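Local coordinates for protein putative solute-binding component of ABC transporter (Clostridium phytofermentans, PDB 4YS6) that binds beta-D-glucopyranose in the cleft between its two lobes and probably serves as the sugar-capturing component of an ABC transporter, at residues 57-61 / 294-299; 93-99 / 118-123; 110-114 / 127-132; 165-169 / 233-238. One frame throughout, in Å; residues are numbered along the deposited sequence.

Interaction 1: residues 57-61 / 294-299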
loop_
_atom_site.group_PDB
_atom_site.type_symbol
_atom_site.label_atom_id
_atom_site.label_comp_id
_atom_site.label_asym_id
_atom_site.label_seq_id
_atom_site.Cartn_x
_atom_site.Cartn_y
_atom_site.Cartn_z
ATOM N N ASN A 57 -9.562 -13.447 -1.648
ATOM C CA ASN A 57 -9.999 -13.609 -0.273
ATOM C C ASN A 57 -11.392 -12.993 -0.062
ATOM O O ASN A 57 -12.233 -13.586 0.612
ATOM C CB ASN A 57 -8.967 -13.013 0.682
ATOM C CG ASN A 57 -7.687 -13.827 0.732
ATOM O OD1 ASN A 57 -7.712 -15.047 0.618
ATOM N ND2 ASN A 57 -6.570 -13.159 0.945
HETATM N N MSE A 58 -11.653 -11.836 -0.659
HETATM C CA MSE A 58 -12.989 -11.254 -0.601
HETATM C C MSE A 58 -14.024 -12.179 -1.208
HETATM O O MSE A 58 -15.093 -12.396 -0.643
HETATM C CB MSE A 58 -13.004 -9.912 -1.340
HETATM C CG MSE A 58 -12.401 -8.781 -0.587
HETATM SE SE MSE A 58 -13.498 -8.312 1.012
HETATM C CE MSE A 58 -15.316 -8.306 0.310
ATOM N N GLU A 59 -13.733 -12.698 -2.394
ATOM C CA GLU A 59 -14.682 -13.589 -3.062
ATOM C C GLU A 59 -14.957 -14.835 -2.220
ATOM O O GLU A 59 -16.100 -15.231 -2.018
ATOM C CB GLU A 59 -14.148 -13.992 -4.438
ATOM C CG GLU A 59 -15.106 -14.840 -5.235
ATOM C CD GLU A 59 -14.641 -15.004 -6.666
ATOM O OE1 GLU A 59 -13.457 -15.343 -6.864
ATOM O OE2 GLU A 59 -15.449 -14.773 -7.586
ATOM N N LYS A 60 -13.898 -15.467 -1.720
ATOM C CA LYS A 60 -14.053 -16.680 -0.937
ATOM C C LYS A 60 -14.877 -16.436 0.313
ATOM O O LYS A 60 -15.785 -17.200 0.609
ATOM C CB LYS A 60 -12.691 -17.250 -0.535
ATOM C CG LYS A 60 -12.793 -18.434 0.427
ATOM C CD LYS A 60 -11.425 -18.902 0.884
ATOM C CE LYS A 60 -11.535 -20.133 1.778
ATOM N NZ LYS A 60 -12.254 -19.854 3.053
ATOM N N GLN A 61 -14.543 -15.377 1.049
ATOM C CA GLN A 61 -15.173 -15.136 2.337
ATOM C C GLN A 61 -16.599 -14.630 2.160
ATOM O O GLN A 61 -17.460 -14.988 2.942
ATOM C CB GLN A 61 -14.328 -14.173 3.161
ATOM C CG GLN A 61 -12.981 -14.786 3.513
ATOM C CD GLN A 61 -12.195 -13.951 4.482
ATOM O OE1 GLN A 61 -12.749 -13.408 5.437
ATOM N NE2 GLN A 61 -10.887 -13.875 4.268
ATOM N N THR A 294 -3.906 -9.912 4.048
ATOM C CA THR A 294 -5.129 -9.554 3.318
ATOM C C THR A 294 -6.322 -10.420 3.706
ATOM O O THR A 294 -7.467 -10.024 3.488
ATOM C CB THR A 294 -4.946 -9.640 1.779
ATOM O OG1 THR A 294 -4.613 -10.972 1.363
ATOM C CG2 THR A 294 -3.872 -8.700 1.327
ATOM N N ARG A 295 -6.077 -11.608 4.268
ATOM C CA ARG A 295 -7.176 -12.462 4.675
ATOM C C ARG A 295 -7.923 -11.821 5.839
ATOM O O ARG A 295 -9.152 -11.941 5.968
ATOM C CB ARG A 295 -6.662 -13.836 5.083
ATOM C CG ARG A 295 -5.913 -14.557 4.018
ATOM C CD ARG A 295 -5.304 -15.817 4.591
ATOM N NE ARG A 295 -4.268 -15.471 5.565
ATOM C CZ ARG A 295 -3.478 -16.359 6.151
ATOM N NH1 ARG A 295 -3.612 -17.638 5.875
ATOM N NH2 ARG A 295 -2.565 -15.957 7.009
ATOM N N THR A 296 -7.157 -11.162 6.709
ATOM C CA THR A 296 -7.706 -10.483 7.877
ATOM C C THR A 296 -8.511 -9.272 7.476
ATOM O O THR A 296 -9.596 -9.022 8.011
ATOM C CB THR A 296 -6.588 -10.033 8.828
ATOM O OG1 THR A 296 -5.842 -11.184 9.228
ATOM C CG2 THR A 296 -7.161 -9.347 10.064
ATOM N N LEU A 297 -7.959 -8.500 6.551
ATOM C CA LEU A 297 -8.671 -7.335 6.034
ATOM C C LEU A 297 -9.990 -7.780 5.403
ATOM O O LEU A 297 -11.044 -7.201 5.689
ATOM C CB LEU A 297 -7.813 -6.574 5.024
ATOM C CG LEU A 297 -8.438 -5.325 4.407
ATOM C CD1 LEU A 297 -8.901 -4.375 5.471
ATOM C CD2 LEU A 297 -7.410 -4.638 3.497
ATOM N N ALA A 298 -9.943 -8.816 4.565
ATOM C CA ALA A 298 -11.150 -9.331 3.928
ATOM C C ALA A 298 -12.160 -9.782 4.974
ATOM O O ALA A 298 -13.354 -9.513 4.833
ATOM C CB ALA A 298 -10.835 -10.457 2.977
ATOM N N SER A 299 -11.691 -10.434 6.033
ATOM C CA SER A 299 -12.577 -10.882 7.099
ATOM C C SER A 299 -13.308 -9.711 7.749
ATOM O O SER A 299 -14.509 -9.789 8.026
ATOM C CB SER A 299 -11.783 -11.664 8.157
ATOM O OG SER A 299 -12.662 -12.059 9.198
#
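Q61 reaches across from helix 50-64 and lays its carboxamide on the first turns of helix 294-309. NE2 donates to R295 O at 3.1 Å in a nearly straight bond (168°), with the acceptor in the plane of the amide and the donor on a carbonyl lone pair. That carbonyl already receives S299 N in the helical i to i+4 pattern, so the glutamine adds a second donor. The other end of the amide rests on S299, where OE1 lies 3.0 Å from CA. Beyond CG the glutamine chain is extended (chi2 -172°), which gives it the reach to span the groove. Between the helices A298 CB meets N57 CB at 3.9 Å and M58 SE at the same distance. N57 ND2 lies against R295 CG at 3.4 Å, while the guanidinium runs on to D293 and S351 O. T294 OG1, 3.0 Å from N57 ND2, is hydrogen-bonded to Y353 OH. Behind this layer M58 bends back onto Y123 and V301. The axes of the two short helical segments approach to 9.0 Å and cross at -48°. The chemistry implies a helix pair joined by small-residue packing and an amide-to-carbonyl bond, with no charge pairing between the two segments.

Interaction 2: residues 93-99 / 118-123; sequences CKLLVIA and ISVIAY
L96 joins 93-99 to 118-123 through both its backbone polar atoms: its N donates to S119 O at 2.9 Å, and its O accepts from I121 N at 2.8 Å. Two residues on, I98 repeats the pattern, with its N bonded to I121 O and its O receiving Y123 N. Where the strands part, a water takes over, donating to K94 O at 2.6 Å and accepting from S119 N. The strands are the parallel pair of a beta-alpha-beta crossover through helix 107-115, within the Rossmann-like N-terminal lobe of a periplasmic binding protein. Facing the other way, L95, V97 and A99 bond through their backbones to strand 38-43. Two side chains from outside the pair serve its remaining backbone atoms: A99 O accepts from Q81 NE2, and V120 N is met by S134 OG. Side chains fill both faces. L96 CG touches I118 CG2 at 3.9 Å on the face that carries I98 and V120, covered by helices 78-90 and 107-115. On the face of L95, V97 and I121, L95 CD2 meets I121 CD1 at 4.0 Å beneath helix 294-309. V97 CG1, placed anti to the backbone N (chi1 177°), reaches Y123 CD2 at 3.8 Å; the tyrosine's OH is hydrogen-bonded to D54.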
loop_
_atom_site.group_PDB
_atom_site.type_symbol
_atom_site.label_atom_id
_atom_site.label_comp_id
_atom_site.label_asym_id
_atom_site.label_seq_id
_atom_site.Cartn_x
_atom_site.Cartn_y
_atom_site.Cartn_z
ATOM N N CYS A 93 -26.014 -5.244 -7.986
ATOM C CA CYS A 93 -25.222 -5.320 -6.761
ATOM C C CYS A 93 -25.891 -4.456 -5.703
ATOM O O CYS A 93 -26.347 -3.348 -5.990
ATOM C CB CYS A 93 -23.786 -4.863 -6.994
ATOM S SG CYS A 93 -22.733 -6.080 -7.869
ATOM N N LYS A 94 -25.962 -4.980 -4.483
ATOM C CA LYS A 94 -26.655 -4.320 -3.382
ATOM C C LYS A 94 -25.699 -3.553 -2.466
ATOM O O LYS A 94 -26.134 -2.769 -1.639
ATOM C CB LYS A 94 -27.433 -5.354 -2.557
ATOM C CG LYS A 94 -28.504 -6.098 -3.338
ATOM C CD LYS A 94 -29.689 -5.197 -3.630
ATOM C CE LYS A 94 -30.752 -5.908 -4.451
ATOM N NZ LYS A 94 -30.296 -6.153 -5.853
ATOM N N LEU A 95 -24.402 -3.788 -2.640
ATOM C CA LEU A 95 -23.342 -3.197 -1.834
ATOM C C LEU A 95 -22.078 -3.253 -2.686
ATOM O O LEU A 95 -21.856 -4.237 -3.423
ATOM C CB LEU A 95 -23.147 -3.954 -0.506
ATOM C CG LEU A 95 -22.160 -3.421 0.531
ATOM C CD1 LEU A 95 -22.602 -3.828 1.946
ATOM C CD2 LEU A 95 -20.714 -3.894 0.284
ATOM N N LEU A 96 -21.254 -2.207 -2.591
ATOM C CA LEU A 96 -19.996 -2.143 -3.335
ATOM C C LEU A 96 -18.808 -2.082 -2.396
ATOM O O LEU A 96 -18.765 -1.250 -1.490
ATOM C CB LEU A 96 -19.971 -0.929 -4.248
ATOM C CG LEU A 96 -21.096 -0.878 -5.283
ATOM C CD1 LEU A 96 -21.208 0.532 -5.876
ATOM C CD2 LEU A 96 -20.824 -1.902 -6.370
ATOM N N VAL A 97 -17.855 -2.972 -2.633
ATOM C CA VAL A 97 -16.567 -2.943 -1.972
ATOM C C VAL A 97 -15.557 -2.496 -3.005
ATOM O O VAL A 97 -15.338 -3.213 -3.993
ATOM C CB VAL A 97 -16.190 -4.309 -1.419
ATOM C CG1 VAL A 97 -14.801 -4.256 -0.802
ATOM C CG2 VAL A 97 -17.228 -4.771 -0.400
ATOM N N ILE A 98 -14.943 -1.320 -2.807
ATOM C CA ILE A 98 -14.132 -0.715 -3.859
ATOM C C ILE A 98 -12.750 -0.358 -3.401
ATOM O O ILE A 98 -12.581 0.417 -2.467
ATOM C CB ILE A 98 -14.796 0.574 -4.431
ATOM C CG1 ILE A 98 -16.155 0.239 -5.029
ATOM C CG2 ILE A 98 -13.901 1.233 -5.467
ATOM C CD1 ILE A 98 -16.951 1.417 -5.350
ATOM N N ALA A 99 -11.759 -0.929 -4.083
ATOM C CA ALA A 99 -10.366 -0.553 -3.921
ATOM C C ALA A 99 -9.993 0.330 -5.118
ATOM O O ALA A 99 -9.710 -0.164 -6.208
ATOM C CB ALA A 99 -9.482 -1.773 -3.843
ATOM N N ILE A 118 -27.308 2.025 -2.242
ATOM C CA ILE A 118 -26.238 1.035 -2.226
ATOM C C ILE A 118 -25.093 1.523 -1.353
ATOM O O ILE A 118 -24.478 2.550 -1.650
ATOM C CB ILE A 118 -25.725 0.768 -3.654
ATOM C CG1 ILE A 118 -26.828 0.158 -4.511
ATOM C CG2 ILE A 118 -24.523 -0.178 -3.640
ATOM C CD1 ILE A 118 -26.506 0.173 -5.979
ATOM N N SER A 119 -24.798 0.799 -0.274
ATOM C CA SER A 119 -23.670 1.155 0.591
ATOM C C SER A 119 -22.334 0.925 -0.085
ATOM O O SER A 119 -22.201 0.016 -0.902
ATOM C CB SER A 119 -23.731 0.361 1.886
ATOM O OG SER A 119 -24.891 0.734 2.609
ATOM N N VAL A 120 -21.352 1.756 0.273
ATOM C CA VAL A 120 -20.009 1.695 -0.291
ATOM C C VAL A 120 -18.970 1.541 0.798
ATOM O O VAL A 120 -18.867 2.367 1.711
ATOM C CB VAL A 120 -19.694 2.966 -1.116
ATOM C CG1 VAL A 120 -18.244 2.988 -1.550
ATOM C CG2 VAL A 120 -20.633 3.042 -2.315
ATOM N N ILE A 121 -18.184 0.482 0.684
ATOM C CA ILE A 121 -17.053 0.280 1.584
ATOM C C ILE A 121 -15.795 0.567 0.784
ATOM O O ILE A 121 -15.553 -0.040 -0.260
ATOM C CB ILE A 121 -17.029 -1.161 2.169
ATOM C CG1 ILE A 121 -18.291 -1.431 2.993
ATOM C CG2 ILE A 121 -15.810 -1.361 3.028
ATOM C CD1 ILE A 121 -18.441 -2.855 3.437
ATOM N N ALA A 122 -15.010 1.524 1.260
ATOM C CA ALA A 122 -13.684 1.790 0.688
ATOM C C ALA A 122 -12.745 0.729 1.213
ATOM O O ALA A 122 -12.587 0.584 2.429
ATOM C CB ALA A 122 -13.192 3.140 1.072
ATOM N N TYR A 123 -12.132 -0.012 0.296
ATOM C CA TYR A 123 -11.264 -1.122 0.615
ATOM C C TYR A 123 -9.813 -0.691 0.466
ATOM O O TYR A 123 -9.379 -0.388 -0.643
ATOM C CB TYR A 123 -11.538 -2.317 -0.323
ATOM C CG TYR A 123 -10.776 -3.567 0.041
ATOM C CD1 TYR A 123 -9.458 -3.742 -0.345
ATOM C CD2 TYR A 123 -11.383 -4.567 0.772
ATOM C CE1 TYR A 123 -8.752 -4.886 0.016
ATOM C CE2 TYR A 123 -10.707 -5.703 1.139
ATOM C CZ TYR A 123 -9.403 -5.869 0.765
ATOM O OH TYR A 123 -8.750 -7.018 1.136
HETATM O O HOH W 1 -25.930 -1.697 0.674
#

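Interaction 3: residues 110-114 / 127-132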
loop_
_atom_site.group_PDB
_atom_site.type_symbol
_atom_site.label_atom_id
_atom_site.label_comp_id
_atom_site.label_asym_id
_atom_site.label_seq_id
_atom_site.Cartn_x
_atom_site.Cartn_y
_atom_site.Cartn_z
ATOM N N LEU A 110 -20.308 6.885 -7.785
ATOM C CA LEU A 110 -20.751 6.641 -6.411
ATOM C C LEU A 110 -22.021 7.427 -6.030
ATOM O O LEU A 110 -22.801 6.963 -5.175
ATOM C CB LEU A 110 -19.624 6.935 -5.445
ATOM C CG LEU A 110 -18.469 5.918 -5.561
ATOM C CD1 LEU A 110 -17.549 6.068 -4.397
ATOM C CD2 LEU A 110 -18.942 4.453 -5.681
ATOM N N ALA A 111 -22.252 8.584 -6.656
ATOM C CA ALA A 111 -23.503 9.302 -6.481
ATOM C C ALA A 111 -24.671 8.424 -6.948
ATOM O O ALA A 111 -25.724 8.412 -6.331
ATOM C CB ALA A 111 -23.491 10.644 -7.252
ATOM N N GLN A 112 -24.469 7.701 -8.045
ATOM C CA GLN A 112 -25.474 6.767 -8.570
ATOM C C GLN A 112 -25.786 5.669 -7.542
ATOM O O GLN A 112 -26.939 5.307 -7.297
ATOM C CB GLN A 112 -24.971 6.156 -9.886
ATOM C CG GLN A 112 -25.924 5.195 -10.532
ATOM C CD GLN A 112 -25.362 4.609 -11.811
ATOM O OE1 GLN A 112 -24.341 5.076 -12.334
ATOM N NE2 GLN A 112 -26.024 3.578 -12.323
ATOM N N ALA A 113 -24.751 5.154 -6.903
ATOM C CA ALA A 113 -24.935 4.113 -5.895
ATOM C C ALA A 113 -25.701 4.663 -4.706
ATOM O O ALA A 113 -26.640 4.041 -4.224
ATOM C CB ALA A 113 -23.605 3.569 -5.459
ATOM N N LYS A 114 -25.306 5.854 -4.261
ATOM C CA LYS A 114 -25.943 6.518 -3.138
ATOM C C LYS A 114 -27.430 6.748 -3.412
ATOM O O LYS A 114 -28.267 6.477 -2.560
ATOM C CB LYS A 114 -25.235 7.835 -2.839
ATOM C CG LYS A 114 -25.728 8.567 -1.620
ATOM C CD LYS A 114 -25.048 9.925 -1.523
ATOM C CE LYS A 114 -25.495 10.706 -0.298
ATOM N NZ LYS A 114 -24.951 10.101 0.949
ATOM N N ILE A 127 -11.646 6.496 -0.446
ATOM C CA ILE A 127 -12.335 7.180 -1.545
ATOM C C ILE A 127 -12.607 8.608 -1.104
ATOM O O ILE A 127 -13.153 8.819 -0.020
ATOM C CB ILE A 127 -13.634 6.446 -1.911
ATOM C CG1 ILE A 127 -13.292 5.090 -2.539
ATOM C CG2 ILE A 127 -14.502 7.278 -2.849
ATOM C CD1 ILE A 127 -14.460 4.140 -2.631
HETATM N N MSE A 128 -12.165 9.571 -1.915
HETATM C CA MSE A 128 -12.067 10.976 -1.527
HETATM C C MSE A 128 -13.170 11.852 -2.128
HETATM O O MSE A 128 -13.674 11.574 -3.224
HETATM C CB MSE A 128 -10.692 11.553 -1.952
HETATM C CG MSE A 128 -9.481 10.767 -1.583
HETATM SE SE MSE A 128 -9.341 10.453 0.333
HETATM C CE MSE A 128 -8.836 12.269 0.866
ATOM N N ASN A 129 -13.503 12.939 -1.434
ATOM C CA ASN A 129 -14.445 13.936 -1.929
ATOM C C ASN A 129 -15.756 13.361 -2.396
ATOM O O ASN A 129 -16.283 13.765 -3.437
ATOM C CB ASN A 129 -13.835 14.727 -3.079
ATOM C CG ASN A 129 -12.756 15.648 -2.628
ATOM O OD1 ASN A 129 -12.695 16.015 -1.454
ATOM N ND2 ASN A 129 -11.905 16.063 -3.561
ATOM N N SER A 130 -16.273 12.409 -1.631
ATOM C CA SER A 130 -17.580 11.821 -1.889
ATOM C C SER A 130 -18.338 11.645 -0.605
ATOM O O SER A 130 -17.767 11.182 0.364
ATOM C CB SER A 130 -17.442 10.461 -2.572
ATOM O OG SER A 130 -18.716 9.834 -2.684
ATOM N N ASP A 131 -19.614 12.008 -0.590
ATOM C CA ASP A 131 -20.453 11.736 0.573
ATOM C C ASP A 131 -21.137 10.361 0.514
ATOM O O ASP A 131 -22.029 10.071 1.308
ATOM C CB ASP A 131 -21.510 12.837 0.731
ATOM C CG ASP A 131 -22.428 12.971 -0.479
ATOM O OD1 ASP A 131 -22.471 12.045 -1.315
ATOM O OD2 ASP A 131 -23.123 14.019 -0.584
ATOM N N ALA A 132 -20.697 9.519 -0.411
ATOM C CA ALA A 132 -21.306 8.215 -0.627
ATOM C C ALA A 132 -20.575 7.078 0.080
ATOM O O ALA A 132 -21.002 5.921 -0.032
ATOM C CB ALA A 132 -21.374 7.911 -2.127
#
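An ST turn shapes the end of the loop that packs against helix 107-115: S130 OG accepts from A132 N at 3.0 Å, and the turned backbone presents A132 and D131 to L110 and K114. A132 CB settles on the helix surface, 3.5 Å from L110 O and 3.9 Å from L110 CB, with K114 CB at a similar distance on the next turn. This methyl therefore lies between side chains one helical turn apart. Earlier in the loop I127 reaches toward L110 of the helix, tip to tip, L110 CD1 coming within 3.6 Å of I127 CG2. The polar half of the contact belongs to K114. Its chain leaves with CG anti to the backbone N (chi1 -175°), stays extended through CD and CE, and turns at the last torsion (chi4 71°) to bring NZ onto the loop. NZ donates to D131 O at 2.9 Å, approaching from above the carbonyl plane. The aspartate side chain crosses the lysine at about a right angle, with OD1 beside the methylenes, 3.3 Å from CD. The salt bridge from NZ to OD1 is long at 3.9 Å, so the backbone carbonyl is the nearer acceptor. Both charged residues are exposed, while L110, I127 and A132 are buried. The loop links strand 119-123 to strand 135-139, and N324 ties it down by bonding to I127 O and S130 O. Inward, L110 and I127 both rest on I98 and V120, joining helix and loop to the parallel sheet.

Interaction 4: residues 165-169 / 233-238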
loop_
_atom_site.group_PDB
_atom_site.type_symbol
_atom_site.label_atom_id
_atom_site.label_comp_id
_atom_site.label_asym_id
_atom_site.label_seq_id
_atom_site.Cartn_x
_atom_site.Cartn_y
_atom_site.Cartn_z
ATOM N N PHE A 165 24.576 10.743 6.144
ATOM C CA PHE A 165 24.185 9.538 5.429
ATOM C C PHE A 165 23.360 9.936 4.216
ATOM O O PHE A 165 22.541 10.846 4.296
ATOM C CB PHE A 165 23.352 8.606 6.286
ATOM C CG PHE A 165 24.023 8.155 7.538
ATOM C CD1 PHE A 165 24.846 7.051 7.519
ATOM C CD2 PHE A 165 23.799 8.807 8.735
ATOM C CE1 PHE A 165 25.457 6.615 8.659
ATOM C CE2 PHE A 165 24.404 8.359 9.897
ATOM C CZ PHE A 165 25.240 7.263 9.851
ATOM N N ASN A 166 23.530 9.208 3.122
ATOM C CA ASN A 166 22.823 9.513 1.879
ATOM C C ASN A 166 21.544 8.700 1.786
ATOM O O ASN A 166 21.562 7.486 1.909
ATOM C CB ASN A 166 23.719 9.244 0.685
ATOM C CG ASN A 166 24.876 10.214 0.608
ATOM O OD1 ASN A 166 26.044 9.818 0.622
ATOM N ND2 ASN A 166 24.560 11.497 0.565
ATOM N N LEU A 167 20.442 9.401 1.532
ATOM C CA LEU A 167 19.106 8.829 1.475
ATOM C C LEU A 167 18.452 9.133 0.140
ATOM O O LEU A 167 18.632 10.230 -0.372
ATOM C CB LEU A 167 18.252 9.432 2.590
ATOM C CG LEU A 167 16.757 9.077 2.625
ATOM C CD1 LEU A 167 16.578 7.671 3.075
ATOM C CD2 LEU A 167 15.981 10.020 3.527
ATOM N N GLU A 168 17.721 8.184 -0.428
ATOM C CA GLU A 168 16.755 8.517 -1.485
ATOM C C GLU A 168 15.391 7.956 -1.104
ATOM O O GLU A 168 15.292 7.064 -0.275
ATOM C CB GLU A 168 17.211 8.000 -2.851
ATOM C CG GLU A 168 18.567 8.602 -3.332
ATOM C CD GLU A 168 18.490 10.080 -3.717
ATOM O OE1 GLU A 168 17.383 10.571 -4.021
ATOM O OE2 GLU A 168 19.546 10.749 -3.739
ATOM N N ILE A 169 14.337 8.487 -1.720
ATOM C CA ILE A 169 12.972 8.236 -1.277
ATOM C C ILE A 169 12.080 7.920 -2.467
ATOM O O ILE A 169 12.130 8.629 -3.465
ATOM C CB ILE A 169 12.396 9.462 -0.558
ATOM C CG1 ILE A 169 13.239 9.867 0.654
ATOM C CG2 ILE A 169 10.965 9.203 -0.115
ATOM C CD1 ILE A 169 13.003 11.314 1.062
ATOM N N TYR A 233 25.502 8.668 -7.777
ATOM C CA TYR A 233 26.145 7.585 -7.024
ATOM C C TYR A 233 26.987 6.702 -7.952
ATOM O O TYR A 233 27.093 5.492 -7.767
ATOM C CB TYR A 233 25.087 6.744 -6.285
ATOM C CG TYR A 233 24.216 7.545 -5.328
ATOM C CD1 TYR A 233 24.641 7.831 -4.036
ATOM C CD2 TYR A 233 22.964 8.031 -5.726
ATOM C CE1 TYR A 233 23.844 8.584 -3.161
ATOM C CE2 TYR A 233 22.167 8.776 -4.861
ATOM C CZ TYR A 233 22.613 9.049 -3.574
ATOM O OH TYR A 233 21.820 9.787 -2.711
ATOM N N ALA A 234 27.570 7.319 -8.966
ATOM C CA ALA A 234 28.372 6.597 -9.954
ATOM C C ALA A 234 29.833 6.748 -9.597
ATOM O O ALA A 234 30.680 5.979 -10.046
ATOM C CB ALA A 234 28.112 7.122 -11.354
ATOM N N ASP A 235 30.112 7.781 -8.813
ATOM C CA ASP A 235 31.414 7.968 -8.210
ATOM C C ASP A 235 31.462 7.103 -6.956
ATOM O O ASP A 235 30.687 6.152 -6.817
ATOM C CB ASP A 235 31.666 9.452 -7.894
ATOM C CG ASP A 235 30.577 10.073 -7.013
ATOM O OD1 ASP A 235 29.802 9.335 -6.371
ATOM O OD2 ASP A 235 30.502 11.318 -6.962
ATOM N N GLY A 236 32.352 7.435 -6.035
ATOM C CA GLY A 236 32.530 6.626 -4.847
ATOM C C GLY A 236 31.399 6.726 -3.841
ATOM O O GLY A 236 31.436 6.039 -2.818
ATOM N N THR A 237 30.391 7.551 -4.119
ATOM C CA THR A 237 29.392 7.866 -3.102
ATOM C C THR A 237 28.589 6.632 -2.712
ATOM O O THR A 237 28.036 5.926 -3.553
ATOM C CB THR A 237 28.437 8.974 -3.560
ATOM O OG1 THR A 237 29.199 10.135 -3.915
ATOM C CG2 THR A 237 27.464 9.355 -2.442
ATOM N N LYS A 238 28.548 6.378 -1.412
ATOM C CA LYS A 238 27.727 5.311 -0.866
ATOM C C LYS A 238 26.302 5.817 -0.709
ATOM O O LYS A 238 26.063 6.910 -0.196
ATOM C CB LYS A 238 28.283 4.823 0.484
ATOM C CG LYS A 238 27.458 3.710 1.149
ATOM C CD LYS A 238 28.174 3.104 2.356
ATOM C CE LYS A 238 27.265 2.167 3.165
ATOM N NZ LYS A 238 26.029 1.720 2.443
#
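Y233 and E168, coming from opposite directions, form the tight part of this contact. Y233 OH donates to E168 OE2 at 2.7 Å, onto the anti lone pair of that oxygen. The carboxylate plane stands 80° from the ring, yet OE2 itself lies at the ring edge, near its plane. A bend at chi2 (-70°) turns the carboxylate back toward the hydroxyl, and CG lies 3.9 Å from Y233 CE2. The other oxygen of E168, OE1, is hydrogen-bonded to S203 OG, so both oxygens of this buried carboxylate are held, and I228 of helix 218-232 packs on both side chains. N166 CB lies at the ring edge on the CE1 side, 3.9 Å from Y233 CE1. Contact thins out toward the loop. The partly exposed N166 side chain lies beside T237 and K238, while A234, D235 and G236 swing outward into solvent and do not reach the strand. Within that bend D235 OD1 takes T237 N at 2.9 Å and T237 OG1 at 2.7 Å, both from the same face of its carboxylate, although G236 between them is poorly ordered. This is an Asx turn in the connection from helix 218-232 to strand 241-244, the neighbour of strand 165-170 in the parallel sheet of the second alpha/beta lobe.

Overall arrangement
Interactions 1, 2 and 3 belong to one lobe, and interaction 4 to the other, its centre more than 40 Å from theirs. Interaction 2 is the sheet core, held chiefly by backbone bonds between the strands. Interactions 1 and 3 lie on its two faces: L297 and M58 pack on Y123 from one, while L110 and A113 meet I98 and L96 from the other. Interaction 3 shares helix 107-115 with the crossover that interaction 2 closes, and like it is largely buried, with its lysine-aspartate rim exposed. Interactions 1 and 4 are partly buried. Side chains bond to backbone carbonyls in interactions 1 and 3, whereas interaction 4 pairs a buried carboxylate with a tyrosine hydroxyl.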